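Local coordinates for vascular protein tyrosine phosphatase 1 (Rattus norvegicus, PDB 3I36) that probably removes phosphate from phosphotyrosine residues of other proteins through this catalytic domain, part of a receptor-type transmembrane phosphatase, at residues E51-I56 with I275-R280; K62-I67 with P81-R86; N77-Y82 with M281-M286; S85-S90 with A102-G107. One frame throughout, in Å; residues are numbered along the deposited sequence.

Interaction 1. Residues E51-I56 with I275-R280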
loop_
_atom_site.group_PDB
_atom_site.type_symbol
_atom_site.label_atom_id
_atom_site.label_comp_id
_atom_site.label_asym_id
_atom_site.label_seq_id
_atom_site.Cartn_x
_atom_site.Cartn_y
_atom_site.Cartn_z
ATOM N N GLU A 51 -6.240 -17.574 9.054
ATOM C CA GLU A 51 -5.287 -18.664 9.225
ATOM C C GLU A 51 -5.101 -19.408 7.913
ATOM O O GLU A 51 -3.999 -19.850 7.577
ATOM C CB GLU A 51 -5.759 -19.627 10.315
ATOM C CG GLU A 51 -4.950 -20.916 10.401
ATOM C CD GLU A 51 -3.527 -20.699 10.893
ATOM O OE1 GLU A 51 -3.199 -19.584 11.356
ATOM O OE2 GLU A 51 -2.730 -21.655 10.818
ATOM N N ASP A 52 -6.181 -19.526 7.155
ATOM C CA ASP A 52 -6.126 -20.170 5.838
ATOM C C ASP A 52 -5.248 -19.406 4.868
ATOM O O ASP A 52 -4.713 -19.974 3.919
ATOM C CB ASP A 52 -7.526 -20.280 5.245
ATOM C CG ASP A 52 -8.286 -21.457 5.789
ATOM O OD1 ASP A 52 -7.657 -22.324 6.434
ATOM O OD2 ASP A 52 -9.509 -21.513 5.566
ATOM N N LEU A 53 -5.115 -18.110 5.108
ATOM C CA LEU A 53 -4.267 -17.271 4.278
ATOM C C LEU A 53 -2.791 -17.366 4.674
ATOM O O LEU A 53 -1.916 -16.937 3.922
ATOM C CB LEU A 53 -4.729 -15.819 4.381
ATOM C CG LEU A 53 -6.065 -15.531 3.682
ATOM C CD1 LEU A 53 -6.540 -14.139 4.028
ATOM C CD2 LEU A 53 -5.918 -15.697 2.175
ATOM N N LYS A 54 -2.526 -17.940 5.838
ATOM C CA LYS A 54 -1.211 -17.819 6.462
ATOM C C LYS A 54 -0.042 -18.152 5.537
ATOM O O LYS A 54 0.959 -17.431 5.491
ATOM C CB LYS A 54 -1.133 -18.691 7.723
ATOM C CG LYS A 54 0.136 -18.468 8.530
ATOM C CD LYS A 54 0.127 -19.256 9.849
ATOM C CE LYS A 54 0.030 -20.747 9.603
ATOM N NZ LYS A 54 -0.029 -21.523 10.878
ATOM N N LEU A 55 -0.169 -19.251 4.807
ATOM C CA LEU A 55 0.947 -19.773 4.023
ATOM C C LEU A 55 0.889 -19.318 2.582
ATOM O O LEU A 55 1.739 -19.685 1.767
ATOM C CB LEU A 55 0.968 -21.295 4.062
ATOM C CG LEU A 55 0.982 -21.912 5.459
ATOM C CD1 LEU A 55 0.947 -23.435 5.347
ATOM C CD2 LEU A 55 2.207 -21.470 6.216
ATOM N N ILE A 56 -0.108 -18.516 2.248
ATOM C CA ILE A 56 -0.244 -18.142 0.856
ATOM C C ILE A 56 0.925 -17.299 0.363
ATOM O O ILE A 56 1.255 -16.255 0.946
ATOM C CB ILE A 56 -1.545 -17.410 0.571
ATOM C CG1 ILE A 56 -2.740 -18.241 1.075
ATOM C CG2 ILE A 56 -1.659 -17.136 -0.924
ATOM C CD1 ILE A 56 -2.737 -19.689 0.617
ATOM N N ILE A 275 -9.254 -11.260 -2.139
ATOM C CA ILE A 275 -8.389 -10.110 -2.283
ATOM C C ILE A 275 -7.097 -10.323 -1.514
ATOM O O ILE A 275 -6.015 -10.153 -2.062
ATOM C CB ILE A 275 -9.079 -8.832 -1.801
ATOM C CG1 ILE A 275 -10.171 -8.458 -2.804
ATOM C CG2 ILE A 275 -8.069 -7.684 -1.684
ATOM C CD1 ILE A 275 -11.183 -7.465 -2.249
ATOM N N VAL A 276 -7.201 -10.702 -0.247
ATOM C CA VAL A 276 -5.994 -10.809 0.558
ATOM C C VAL A 276 -5.142 -11.922 0.002
ATOM O O VAL A 276 -3.928 -11.803 -0.065
ATOM C CB VAL A 276 -6.297 -11.037 2.048
ATOM C CG1 VAL A 276 -4.989 -11.241 2.833
ATOM C CG2 VAL A 276 -7.098 -9.831 2.588
ATOM N N TYR A 277 -5.788 -13.005 -0.412
ATOM C CA TYR A 277 -5.072 -14.098 -1.055
ATOM C C TYR A 277 -4.228 -13.571 -2.214
ATOM O O TYR A 277 -3.016 -13.824 -2.312
ATOM C CB TYR A 277 -6.068 -15.117 -1.575
ATOM C CG TYR A 277 -5.418 -16.395 -2.013
ATOM C CD1 TYR A 277 -5.517 -17.543 -1.235
ATOM C CD2 TYR A 277 -4.710 -16.462 -3.209
ATOM C CE1 TYR A 277 -4.923 -18.722 -1.633
ATOM C CE2 TYR A 277 -4.111 -17.642 -3.614
ATOM C CZ TYR A 277 -4.225 -18.765 -2.817
ATOM O OH TYR A 277 -3.628 -19.937 -3.203
ATOM N N ASP A 278 -4.882 -12.836 -3.093
ATOM C CA ASP A 278 -4.208 -12.208 -4.215
ATOM C C ASP A 278 -3.049 -11.319 -3.742
ATOM O O ASP A 278 -1.943 -11.393 -4.266
ATOM C CB ASP A 278 -5.216 -11.372 -4.986
ATOM C CG ASP A 278 -4.656 -10.839 -6.276
ATOM O OD1 ASP A 278 -3.883 -11.554 -6.946
ATOM O OD2 ASP A 278 -5.025 -9.710 -6.621
ATOM N N LEU A 279 -3.300 -10.482 -2.749
ATOM C CA LEU A 279 -2.226 -9.650 -2.216
ATOM C C LEU A 279 -1.059 -10.503 -1.753
ATOM O O LEU A 279 0.090 -10.207 -2.074
ATOM C CB LEU A 279 -2.725 -8.760 -1.083
ATOM C CG LEU A 279 -3.817 -7.771 -1.505
ATOM C CD1 LEU A 279 -4.186 -6.914 -0.302
ATOM C CD2 LEU A 279 -3.357 -6.912 -2.678
ATOM N N ARG A 280 -1.353 -11.566 -1.013
ATOM C CA ARG A 280 -0.299 -12.449 -0.518
ATOM C C ARG A 280 0.481 -13.137 -1.635
ATOM O O ARG A 280 1.641 -13.488 -1.450
ATOM C CB ARG A 280 -0.872 -13.528 0.387
ATOM C CG ARG A 280 -1.435 -13.006 1.686
ATOM C CD ARG A 280 -0.343 -12.613 2.669
ATOM N NE ARG A 280 -1.011 -12.079 3.839
ATOM C CZ ARG A 280 -1.531 -12.829 4.800
ATOM N NH1 ARG A 280 -1.405 -14.152 4.754
ATOM N NH2 ARG A 280 -2.178 -12.250 5.810
HETATM O O HOH W 1 0.976 -15.579 3.463
HETATM O O HOH W 2 2.725 -14.063 0.845
#
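A type I turn from Leu-53 to Ile-56 sets both end residues of the turn against helix 272-280 of the phosphatase domain. The tight part is apolar. Ile-56 places its CG2 methyl over the centre of one face of the Tyr-277 ring, 3.5 Å from the centroid and 9° off the normal, a CH-pi contact, while its CD1 reaches 3.3 Å from Tyr-277 CE1. Leu-53 crosses Val-276 at about a right angle, and its CD1 is pressed to 3.5 Å from Val-276 CG1, closer than usual for two methyls.

The Arg-280 side is looser and wet. Its NH1 lies 3.0 Å from Leu-53 O, but the angle is too poor for a hydrogen bond, and NH1 instead donates to a water that also serves Lys-54 O and Ile-56 O. Farther out, Lys-54 NZ and Glu-51 OE2 form an exposed 2.7 Å salt bridge.

Arg-280 NE donates to Met-286 O and NH2 to Val-287 O, pinning the backbone just ahead of Gln-288, a probable substrate-binding residue whose side chain is about 6 Å from that of Arg-280. Tyr-293 of helix 290-305 touches Leu-53 and Val-276, and Ile-275 and Leu-279 pack on helix 249-267.

Interaction 2. Residues K62-I67 with P81-R86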
loop_
_atom_site.group_PDB
_atom_site.type_symbol
_atom_site.label_atom_id
_atom_site.label_comp_id
_atom_site.label_asym_id
_atom_site.label_seq_id
_atom_site.Cartn_x
_atom_site.Cartn_y
_atom_site.Cartn_z
ATOM N N LYS A 62 12.201 -15.304 -3.566
ATOM C CA LYS A 62 12.507 -13.914 -3.275
ATOM C C LYS A 62 14.010 -13.786 -3.430
ATOM O O LYS A 62 14.687 -13.245 -2.554
ATOM C CB LYS A 62 12.149 -13.569 -1.827
ATOM C CG LYS A 62 10.915 -14.248 -1.289
ATOM C CD LYS A 62 10.952 -14.362 0.223
ATOM C CE LYS A 62 11.886 -15.467 0.658
ATOM N NZ LYS A 62 11.360 -16.115 1.870
ATOM N N TYR A 63 14.536 -14.291 -4.536
ATOM C CA TYR A 63 15.977 -14.343 -4.719
ATOM C C TYR A 63 16.610 -12.958 -4.785
ATOM O O TYR A 63 17.640 -12.728 -4.174
ATOM C CB TYR A 63 16.332 -15.135 -5.974
ATOM C CG TYR A 63 15.915 -16.577 -5.870
ATOM C CD1 TYR A 63 16.014 -17.254 -4.662
ATOM C CD2 TYR A 63 15.426 -17.266 -6.972
ATOM C CE1 TYR A 63 15.635 -18.573 -4.547
ATOM C CE2 TYR A 63 15.043 -18.593 -6.869
ATOM C CZ TYR A 63 15.150 -19.241 -5.652
ATOM O OH TYR A 63 14.771 -20.560 -5.527
ATOM N N ALA A 64 16.012 -12.037 -5.539
ATOM C CA ALA A 64 16.631 -10.722 -5.686
ATOM C C ALA A 64 16.747 -10.068 -4.313
ATOM O O ALA A 64 17.777 -9.497 -3.965
ATOM C CB ALA A 64 15.830 -9.833 -6.643
ATOM N N ALA A 65 15.682 -10.173 -3.529
ATOM C CA ALA A 65 15.651 -9.588 -2.188
ATOM C C ALA A 65 16.727 -10.157 -1.280
ATOM O O ALA A 65 17.103 -9.519 -0.307
ATOM C CB ALA A 65 14.295 -9.797 -1.547
ATOM N N GLU A 66 17.194 -11.361 -1.592
ATOM C CA GLU A 66 18.143 -12.067 -0.738
ATOM C C GLU A 66 19.583 -11.922 -1.217
ATOM O O GLU A 66 20.522 -12.360 -0.541
ATOM C CB GLU A 66 17.748 -13.543 -0.630
ATOM C CG GLU A 66 16.491 -13.750 0.195
ATOM C CD GLU A 66 15.900 -15.146 0.062
ATOM O OE1 GLU A 66 16.269 -15.873 -0.883
ATOM O OE2 GLU A 66 15.047 -15.507 0.902
ATOM N N ILE A 67 19.764 -11.313 -2.382
ATOM C CA ILE A 67 21.114 -11.050 -2.858
ATOM C C ILE A 67 21.825 -10.161 -1.849
ATOM O O ILE A 67 21.238 -9.220 -1.322
ATOM C CB ILE A 67 21.119 -10.401 -4.260
ATOM C CG1 ILE A 67 20.512 -11.374 -5.278
ATOM C CG2 ILE A 67 22.539 -10.015 -4.667
ATOM C CD1 ILE A 67 20.394 -10.805 -6.662
ATOM N N PRO A 81 10.259 -8.817 -1.140
ATOM C CA PRO A 81 9.401 -8.888 -2.319
ATOM C C PRO A 81 9.614 -10.215 -3.041
ATOM O O PRO A 81 10.752 -10.646 -3.231
ATOM C CB PRO A 81 9.911 -7.736 -3.182
ATOM C CG PRO A 81 11.389 -7.569 -2.760
ATOM C CD PRO A 81 11.287 -7.768 -1.256
ATOM N N TYR A 82 8.526 -10.854 -3.453
ATOM C CA TYR A 82 8.643 -12.018 -4.309
ATOM C C TYR A 82 9.126 -11.576 -5.680
ATOM O O TYR A 82 8.716 -10.532 -6.185
ATOM C CB TYR A 82 7.300 -12.742 -4.440
ATOM C CG TYR A 82 6.757 -13.173 -3.109
ATOM C CD1 TYR A 82 7.557 -13.883 -2.221
ATOM C CD2 TYR A 82 5.447 -12.880 -2.737
ATOM C CE1 TYR A 82 7.080 -14.280 -0.987
ATOM C CE2 TYR A 82 4.953 -13.279 -1.498
ATOM C CZ TYR A 82 5.776 -13.978 -0.631
ATOM O OH TYR A 82 5.312 -14.389 0.588
ATOM N N ASP A 83 10.008 -12.375 -6.263
ATOM C CA ASP A 83 10.554 -12.090 -7.583
ATOM C C ASP A 83 9.445 -11.951 -8.605
ATOM O O ASP A 83 9.522 -11.144 -9.525
ATOM C CB ASP A 83 11.466 -13.229 -8.008
ATOM C CG ASP A 83 12.694 -13.339 -7.131
ATOM O OD1 ASP A 83 13.223 -12.281 -6.755
ATOM O OD2 ASP A 83 13.114 -14.469 -6.800
ATOM N N ILE A 84 8.409 -12.756 -8.447
ATOM C CA ILE A 84 7.384 -12.822 -9.474
ATOM C C ILE A 84 6.633 -11.498 -9.649
ATOM O O ILE A 84 6.033 -11.251 -10.688
ATOM C CB ILE A 84 6.383 -13.958 -9.173
ATOM C CG1 ILE A 84 5.546 -14.282 -10.410
ATOM C CG2 ILE A 84 5.520 -13.608 -7.969
ATOM C CD1 ILE A 84 4.839 -15.613 -10.313
ATOM N N SER A 85 6.675 -10.647 -8.631
ATOM C CA SER A 85 5.865 -9.443 -8.634
ATOM C C SER A 85 6.686 -8.216 -8.283
ATOM O O SER A 85 6.150 -7.115 -8.187
ATOM C CB SER A 85 4.747 -9.586 -7.593
ATOM O OG SER A 85 5.312 -9.867 -6.316
ATOM N N ARG A 86 7.986 -8.403 -8.083
ATOM C CA ARG A 86 8.778 -7.311 -7.557
ATOM C C ARG A 86 8.907 -6.217 -8.606
ATOM O O ARG A 86 8.906 -6.477 -9.817
ATOM C CB ARG A 86 10.153 -7.794 -7.072
ATOM C CG ARG A 86 11.115 -8.144 -8.178
ATOM C CD ARG A 86 12.456 -8.526 -7.586
ATOM N NE ARG A 86 13.411 -8.849 -8.628
ATOM C CZ ARG A 86 14.362 -8.016 -9.034
ATOM N NH1 ARG A 86 14.475 -6.819 -8.475
ATOM N NH2 ARG A 86 15.189 -8.385 -9.994
HETATM O O HOH W 3 13.152 -10.811 -4.609
#
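Segment 81-86 opens with the PYD that ends the KNRY...PYD sequence familiar from tyrosine phosphatases. Its Asp-83 accepts two backbone N-H groups from the short, weakly bonded helix of about residues 63-66, one on each carboxylate oxygen. CG of Asp-83 stands beside its backbone N (chi1 -66°), turning both oxygens toward the successive N-H groups of Tyr-63 and Ala-64. OD2 accepts from Tyr-63 N at 2.7 Å, with an N-H...O angle of 151°. OD1 takes the longer but straighter bond from Ala-64 N, 3.1 Å and 167°. Each oxygen uses its syn lone pair, so together the bonds fix the carboxylate's rotation.

The next N-H is met indirectly. A water accepts from Ala-65 N at 2.8 Å and donates to Pro-81 O at the same length. Its second proton goes to Asp-83 OD1, 2.6 Å away, so OD1 is gripped twice. Three N-H groups converging on this acid, directly or through water, would probably favour its ionised form.

Ala-65 CB meets Pro-81 CD at 3.6 Å, and Lys-62 CG comes to the Tyr-82 ring edge, 3.5 Å from CD1. Arg-86, extended from CG to NE, forms a salt bridge with Asp-98 through NH2 and a long, weak ion pair with Asp-83 OD1 through NE. Ala-64 CB sits over the centre of one face of the Arg-86 guanidinium, 3.2 Å above its plane.

Interaction 3. Residues N77-Y82 with M281-M286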
loop_
_atom_site.group_PDB
_atom_site.type_symbol
_atom_site.label_atom_id
_atom_site.label_comp_id
_atom_site.label_asym_id
_atom_site.label_seq_id
_atom_site.Cartn_x
_atom_site.Cartn_y
_atom_site.Cartn_z
ATOM N N ASN A 77 14.102 -7.853 7.368
ATOM C CA ASN A 77 14.673 -9.016 6.701
ATOM C C ASN A 77 13.633 -10.072 6.350
ATOM O O ASN A 77 13.863 -10.926 5.494
ATOM C CB ASN A 77 15.766 -9.632 7.574
ATOM C CG ASN A 77 16.606 -10.636 6.818
ATOM O OD1 ASN A 77 16.801 -10.510 5.607
ATOM N ND2 ASN A 77 17.107 -11.645 7.526
ATOM N N ASN A 78 12.485 -10.016 7.011
ATOM C CA ASN A 78 11.428 -10.987 6.751
ATOM C C ASN A 78 10.278 -10.390 5.957
ATOM O O ASN A 78 9.195 -10.965 5.866
ATOM C CB ASN A 78 10.919 -11.608 8.052
ATOM C CG ASN A 78 10.220 -10.604 8.945
ATOM O OD1 ASN A 78 10.392 -9.388 8.800
ATOM N ND2 ASN A 78 9.424 -11.110 9.887
ATOM N N VAL A 79 10.508 -9.218 5.388
ATOM C CA VAL A 79 9.552 -8.679 4.443
ATOM C C VAL A 79 10.253 -8.442 3.129
ATOM O O VAL A 79 10.830 -7.380 2.884
ATOM C CB VAL A 79 8.908 -7.395 4.951
ATOM C CG1 VAL A 79 7.922 -6.881 3.922
ATOM C CG2 VAL A 79 8.207 -7.665 6.294
ATOM N N LEU A 80 10.242 -9.473 2.301
ATOM C CA LEU A 80 10.998 -9.446 1.065
ATOM C C LEU A 80 10.047 -9.609 -0.093
ATOM O O LEU A 80 9.170 -10.461 -0.058
ATOM C CB LEU A 80 11.994 -10.594 1.030
ATOM C CG LEU A 80 12.901 -10.652 2.251
ATOM C CD1 LEU A 80 13.857 -11.816 2.090
ATOM C CD2 LEU A 80 13.665 -9.340 2.417
ATOM N N PRO A 81 10.259 -8.817 -1.140
ATOM C CA PRO A 81 9.401 -8.888 -2.319
ATOM C C PRO A 81 9.614 -10.215 -3.041
ATOM O O PRO A 81 10.752 -10.646 -3.231
ATOM C CB PRO A 81 9.911 -7.736 -3.182
ATOM C CG PRO A 81 11.389 -7.569 -2.760
ATOM C CD PRO A 81 11.287 -7.768 -1.256
ATOM N N TYR A 82 8.526 -10.854 -3.453
ATOM C CA TYR A 82 8.643 -12.018 -4.309
ATOM C C TYR A 82 9.126 -11.576 -5.680
ATOM O O TYR A 82 8.716 -10.532 -6.185
ATOM C CB TYR A 82 7.300 -12.742 -4.440
ATOM C CG TYR A 82 6.757 -13.173 -3.109
ATOM C CD1 TYR A 82 7.557 -13.883 -2.221
ATOM C CD2 TYR A 82 5.447 -12.880 -2.737
ATOM C CE1 TYR A 82 7.080 -14.280 -0.987
ATOM C CE2 TYR A 82 4.953 -13.279 -1.498
ATOM C CZ TYR A 82 5.776 -13.978 -0.631
ATOM O OH TYR A 82 5.312 -14.389 0.588
ATOM N N MET A 281 -0.157 -13.342 -2.778
ATOM C CA MET A 281 0.530 -13.912 -3.927
ATOM C C MET A 281 1.465 -12.892 -4.554
ATOM O O MET A 281 2.219 -13.215 -5.476
ATOM C CB MET A 281 -0.475 -14.408 -4.970
ATOM C CG MET A 281 -1.205 -15.664 -4.559
ATOM S SD MET A 281 -0.033 -17.005 -4.335
ATOM C CE MET A 281 0.711 -17.075 -5.966
ATOM N N HIS A 282 1.414 -11.652 -4.074
ATOM C CA HIS A 282 2.255 -10.600 -4.649
ATOM C C HIS A 282 3.294 -10.038 -3.695
ATOM O O HIS A 282 4.300 -9.488 -4.118
ATOM C CB HIS A 282 1.388 -9.489 -5.221
ATOM C CG HIS A 282 0.686 -9.899 -6.468
ATOM N ND1 HIS A 282 -0.508 -10.586 -6.457
ATOM C CD2 HIS A 282 1.045 -9.784 -7.768
ATOM C CE1 HIS A 282 -0.872 -10.847 -7.698
ATOM N NE2 HIS A 282 0.053 -10.373 -8.512
ATOM N N ARG A 283 3.048 -10.173 -2.405
ATOM C CA ARG A 283 3.979 -9.640 -1.430
ATOM C C ARG A 283 3.631 -10.342 -0.146
ATOM O O ARG A 283 2.464 -10.610 0.107
ATOM C CB ARG A 283 3.759 -8.140 -1.276
ATOM C CG ARG A 283 4.758 -7.416 -0.383
ATOM C CD ARG A 283 4.642 -5.909 -0.639
ATOM N NE ARG A 283 5.420 -5.103 0.303
ATOM C CZ ARG A 283 6.734 -4.903 0.209
ATOM N NH1 ARG A 283 7.429 -5.459 -0.779
ATOM N NH2 ARG A 283 7.347 -4.144 1.104
ATOM N N PRO A 284 4.641 -10.664 0.658
ATOM C CA PRO A 284 4.370 -11.354 1.911
ATOM C C PRO A 284 3.541 -10.490 2.829
ATOM O O PRO A 284 3.571 -9.253 2.742
ATOM C CB PRO A 284 5.773 -11.514 2.525
ATOM C CG PRO A 284 6.606 -10.482 1.838
ATOM C CD PRO A 284 6.085 -10.499 0.435
ATOM N N LEU A 285 2.788 -11.159 3.694
ATOM C CA LEU A 285 2.225 -10.542 4.884
ATOM C C LEU A 285 1.164 -9.483 4.624
ATOM O O LEU A 285 0.742 -8.806 5.550
ATOM C CB LEU A 285 3.355 -9.930 5.713
ATOM C CG LEU A 285 4.322 -10.957 6.284
ATOM C CD1 LEU A 285 5.525 -10.275 6.874
ATOM C CD2 LEU A 285 3.605 -11.829 7.331
ATOM N N MET A 286 0.751 -9.314 3.372
ATOM C CA MET A 286 -0.234 -8.284 3.067
ATOM C C MET A 286 -1.442 -8.503 3.956
ATOM O O MET A 286 -1.999 -9.601 3.976
ATOM C CB MET A 286 -0.634 -8.332 1.596
ATOM C CG MET A 286 0.554 -8.211 0.647
ATOM S SD MET A 286 1.552 -6.757 1.030
ATOM C CE MET A 286 0.370 -5.482 0.687
#
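A type II beta turn, Arg-283 to Met-286, fits against the loop 77-82 of the KNRY...PYD sequence, on the way to Gln-288, a probable substrate-binding residue. Its corners are Pro-284 and Leu-285, the latter with a positive phi of 67°. No hydrogen bond crosses the contact, which is largely buried.

Ring contacts dominate. Pro-284 CD lies over one face of Tyr-82, 3.9 Å from the ring centroid and 24° off the normal, a CH-pi contact displaced toward the rim. The two side chains run past each other in opposite directions, bringing Tyr-82 OH to 3.5 Å from Pro-284 CB. At the ring edge Tyr-82 CD2 approaches the peptide carbon His-282 C at 3.7 Å.

Purely aliphatic contact is lighter: Val-79 CG2 touches Leu-285 CD1 at 3.8 Å, the two side chains crossing obliquely.

The third kind is packing on a charged plane. Arg-283 starts with CG anti to its backbone N (chi1 -174°) and stays extended to NE. NH2 and NE donate to Ala-246 O and Gly-247 O of the loop that probably binds the substrate phosphate, and NH1 to Asn-101 OD1. Val-79 CG1 covers one face, 4.0 Å from Arg-283 NH2, and Pro-81 CB comes to the edge near NH1. The closest approach is between a carbonyl and the proline ring: Leu-80 O lies 3.1 Å from Pro-284 CD.

Interaction 4. Residues S85-S90 with A102-G107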
loop_
_atom_site.group_PDB
_atom_site.type_symbol
_atom_site.label_atom_id
_atom_site.label_comp_id
_atom_site.label_asym_id
_atom_site.label_seq_id
_atom_site.Cartn_x
_atom_site.Cartn_y
_atom_site.Cartn_z
ATOM N N SER A 85 6.675 -10.647 -8.631
ATOM C CA SER A 85 5.865 -9.443 -8.634
ATOM C C SER A 85 6.686 -8.216 -8.283
ATOM O O SER A 85 6.150 -7.115 -8.187
ATOM C CB SER A 85 4.747 -9.586 -7.593
ATOM O OG SER A 85 5.312 -9.867 -6.316
ATOM N N ARG A 86 7.986 -8.403 -8.083
ATOM C CA ARG A 86 8.778 -7.311 -7.557
ATOM C C ARG A 86 8.907 -6.217 -8.606
ATOM O O ARG A 86 8.906 -6.477 -9.817
ATOM C CB ARG A 86 10.153 -7.794 -7.072
ATOM C CG ARG A 86 11.115 -8.144 -8.178
ATOM C CD ARG A 86 12.456 -8.526 -7.586
ATOM N NE ARG A 86 13.411 -8.849 -8.628
ATOM C CZ ARG A 86 14.362 -8.016 -9.034
ATOM N NH1 ARG A 86 14.475 -6.819 -8.475
ATOM N NH2 ARG A 86 15.189 -8.385 -9.994
ATOM N N VAL A 87 8.994 -4.987 -8.128
ATOM C CA VAL A 87 9.171 -3.851 -9.005
ATOM C C VAL A 87 10.644 -3.816 -9.381
ATOM O O VAL A 87 11.504 -3.753 -8.512
ATOM C CB VAL A 87 8.776 -2.556 -8.293
ATOM C CG1 VAL A 87 9.024 -1.363 -9.186
ATOM C CG2 VAL A 87 7.299 -2.624 -7.833
ATOM N N LYS A 88 10.931 -3.861 -10.675
ATOM C CA LYS A 88 12.313 -3.864 -11.133
ATOM C C LYS A 88 12.651 -2.505 -11.697
ATOM O O LYS A 88 11.973 -2.024 -12.591
ATOM C CB LYS A 88 12.516 -4.931 -12.204
ATOM C CG LYS A 88 12.287 -6.337 -11.700
ATOM C CD LYS A 88 12.398 -7.348 -12.821
ATOM C CE LYS A 88 11.785 -8.677 -12.410
ATOM N NZ LYS A 88 11.891 -9.706 -13.485
ATOM N N LEU A 89 13.694 -1.881 -11.161
ATOM C CA LEU A 89 14.098 -0.571 -11.628
ATOM C C LEU A 89 15.125 -0.703 -12.737
ATOM O O LEU A 89 15.581 -1.799 -13.042
ATOM C CB LEU A 89 14.672 0.238 -10.474
ATOM C CG LEU A 89 13.760 0.234 -9.242
ATOM C CD1 LEU A 89 14.411 1.031 -8.114
ATOM C CD2 LEU A 89 12.357 0.772 -9.601
ATOM N N SER A 90 15.465 0.425 -13.347
ATOM C CA SER A 90 16.481 0.455 -14.379
ATOM C C SER A 90 17.791 0.006 -13.764
ATOM O O SER A 90 17.982 0.062 -12.548
ATOM C CB SER A 90 16.638 1.876 -14.919
ATOM O OG SER A 90 16.871 2.772 -13.848
ATOM N N ALA A 102 9.632 -3.725 -3.114
ATOM C CA ALA A 102 8.340 -3.268 -3.605
ATOM C C ALA A 102 7.804 -4.324 -4.542
ATOM O O ALA A 102 8.563 -4.994 -5.250
ATOM C CB ALA A 102 8.485 -1.936 -4.354
ATOM N N ASN A 103 6.485 -4.470 -4.561
ATOM C CA ASN A 103 5.852 -5.378 -5.502
ATOM C C ASN A 103 4.646 -4.702 -6.101
ATOM O O ASN A 103 3.971 -3.923 -5.431
ATOM C CB ASN A 103 5.354 -6.634 -4.794
ATOM C CG ASN A 103 6.475 -7.444 -4.224
ATOM O OD1 ASN A 103 7.059 -8.301 -4.903
ATOM N ND2 ASN A 103 6.789 -7.183 -2.976
ATOM N N TYR A 104 4.369 -5.037 -7.354
ATOM C CA TYR A 104 3.121 -4.636 -7.970
ATOM C C TYR A 104 2.030 -5.428 -7.298
ATOM O O TYR A 104 2.138 -6.636 -7.155
ATOM C CB TYR A 104 3.127 -4.975 -9.445
ATOM C CG TYR A 104 4.192 -4.251 -10.198
ATOM C CD1 TYR A 104 4.039 -2.915 -10.546
ATOM C CD2 TYR A 104 5.359 -4.902 -10.569
ATOM C CE1 TYR A 104 5.039 -2.245 -11.248
ATOM C CE2 TYR A 104 6.344 -4.254 -11.265
ATOM C CZ TYR A 104 6.182 -2.927 -11.605
ATOM O OH TYR A 104 7.189 -2.295 -12.295
ATOM N N MET A 105 0.970 -4.745 -6.898
ATOM C CA MET A 105 -0.159 -5.414 -6.290
ATOM C C MET A 105 -1.351 -5.137 -7.172
ATOM O O MET A 105 -1.605 -3.985 -7.547
ATOM C CB MET A 105 -0.408 -4.868 -4.883
ATOM C CG MET A 105 0.869 -4.652 -4.100
ATOM S SD MET A 105 1.713 -6.197 -3.711
ATOM C CE MET A 105 0.275 -7.061 -3.072
ATOM N N PRO A 106 -2.086 -6.191 -7.518
ATOM C CA PRO A 106 -3.274 -5.924 -8.314
ATOM C C PRO A 106 -4.260 -5.071 -7.541
ATOM O O PRO A 106 -4.402 -5.131 -6.299
ATOM C CB PRO A 106 -3.850 -7.325 -8.568
ATOM C CG PRO A 106 -2.634 -8.242 -8.415
ATOM C CD PRO A 106 -1.888 -7.631 -7.282
ATOM N N GLY A 107 -4.961 -4.256 -8.306
ATOM C CA GLY A 107 -6.117 -3.587 -7.781
ATOM C C GLY A 107 -7.318 -4.225 -8.433
ATOM O O GLY A 107 -7.235 -5.273 -9.083
HETATM O O HOH W 4 9.094 -4.117 -12.959
#
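Arg-86 and Asn-103 form an antiparallel, non-hydrogen-bonded pair, CA to CA 4.1 Å, where a weakly bonded strand of about 86-88 crosses strand 102-105, their axes making 110° with each other. Two backbone bonds flank the pair. Tyr-104 N donates to Ser-85 O at 2.9 Å, nearly along the C=O axis, whereas Val-87 N reaches Ala-102 O at 2.9 Å from 45° above the carbonyl plane.

Val-87 carries the side-chain contact. Its CG2, anti to the carbonyl carbon, sits over the centre of the Tyr-104 ring, 3.9 Å from the centroid and 8° off the normal, a CH-pi contact. The same methyl meets Ala-102 CB at 3.7 Å. At the ring edge, in plane, a water hydrogen-bonds Tyr-104 OH at 2.7 Å and accepts from Lys-88 N at 2.9 Å.

Strand 102-105 is an outermost strand of the mixed central sheet and pairs antiparallel with 114-117; Val-87 and Ala-102 pack on Ile-115 of that strand and on Met-131 of helix 125-134.

In the fold
Segments 77-82, 81-86 and 85-90 overlap in turn, so interactions 3, 2 and 4 are chained. Interaction 3 is the most buried; no hydrogen bond crosses its segments, and it rests on ring, aliphatic and guanidinium packing. Interactions 1 and 2 lie farther out, their centres about 16 and about 18 Å from the centre of the chain. Interaction 1 pairs a CH-pi contact with water bridges, interaction 2 uses carboxylate bonds and one water, and interaction 4 backbone pairing. Ser-85 OG joins interactions 2 and 4 to 3 by a probable 2.5 Å hydrogen bond with His-282 O. Arg-280 NE and Met-286 O, 2.7 Å apart, tie the end of helix 272-280 to the turn that follows, joining interactions 1 and 3.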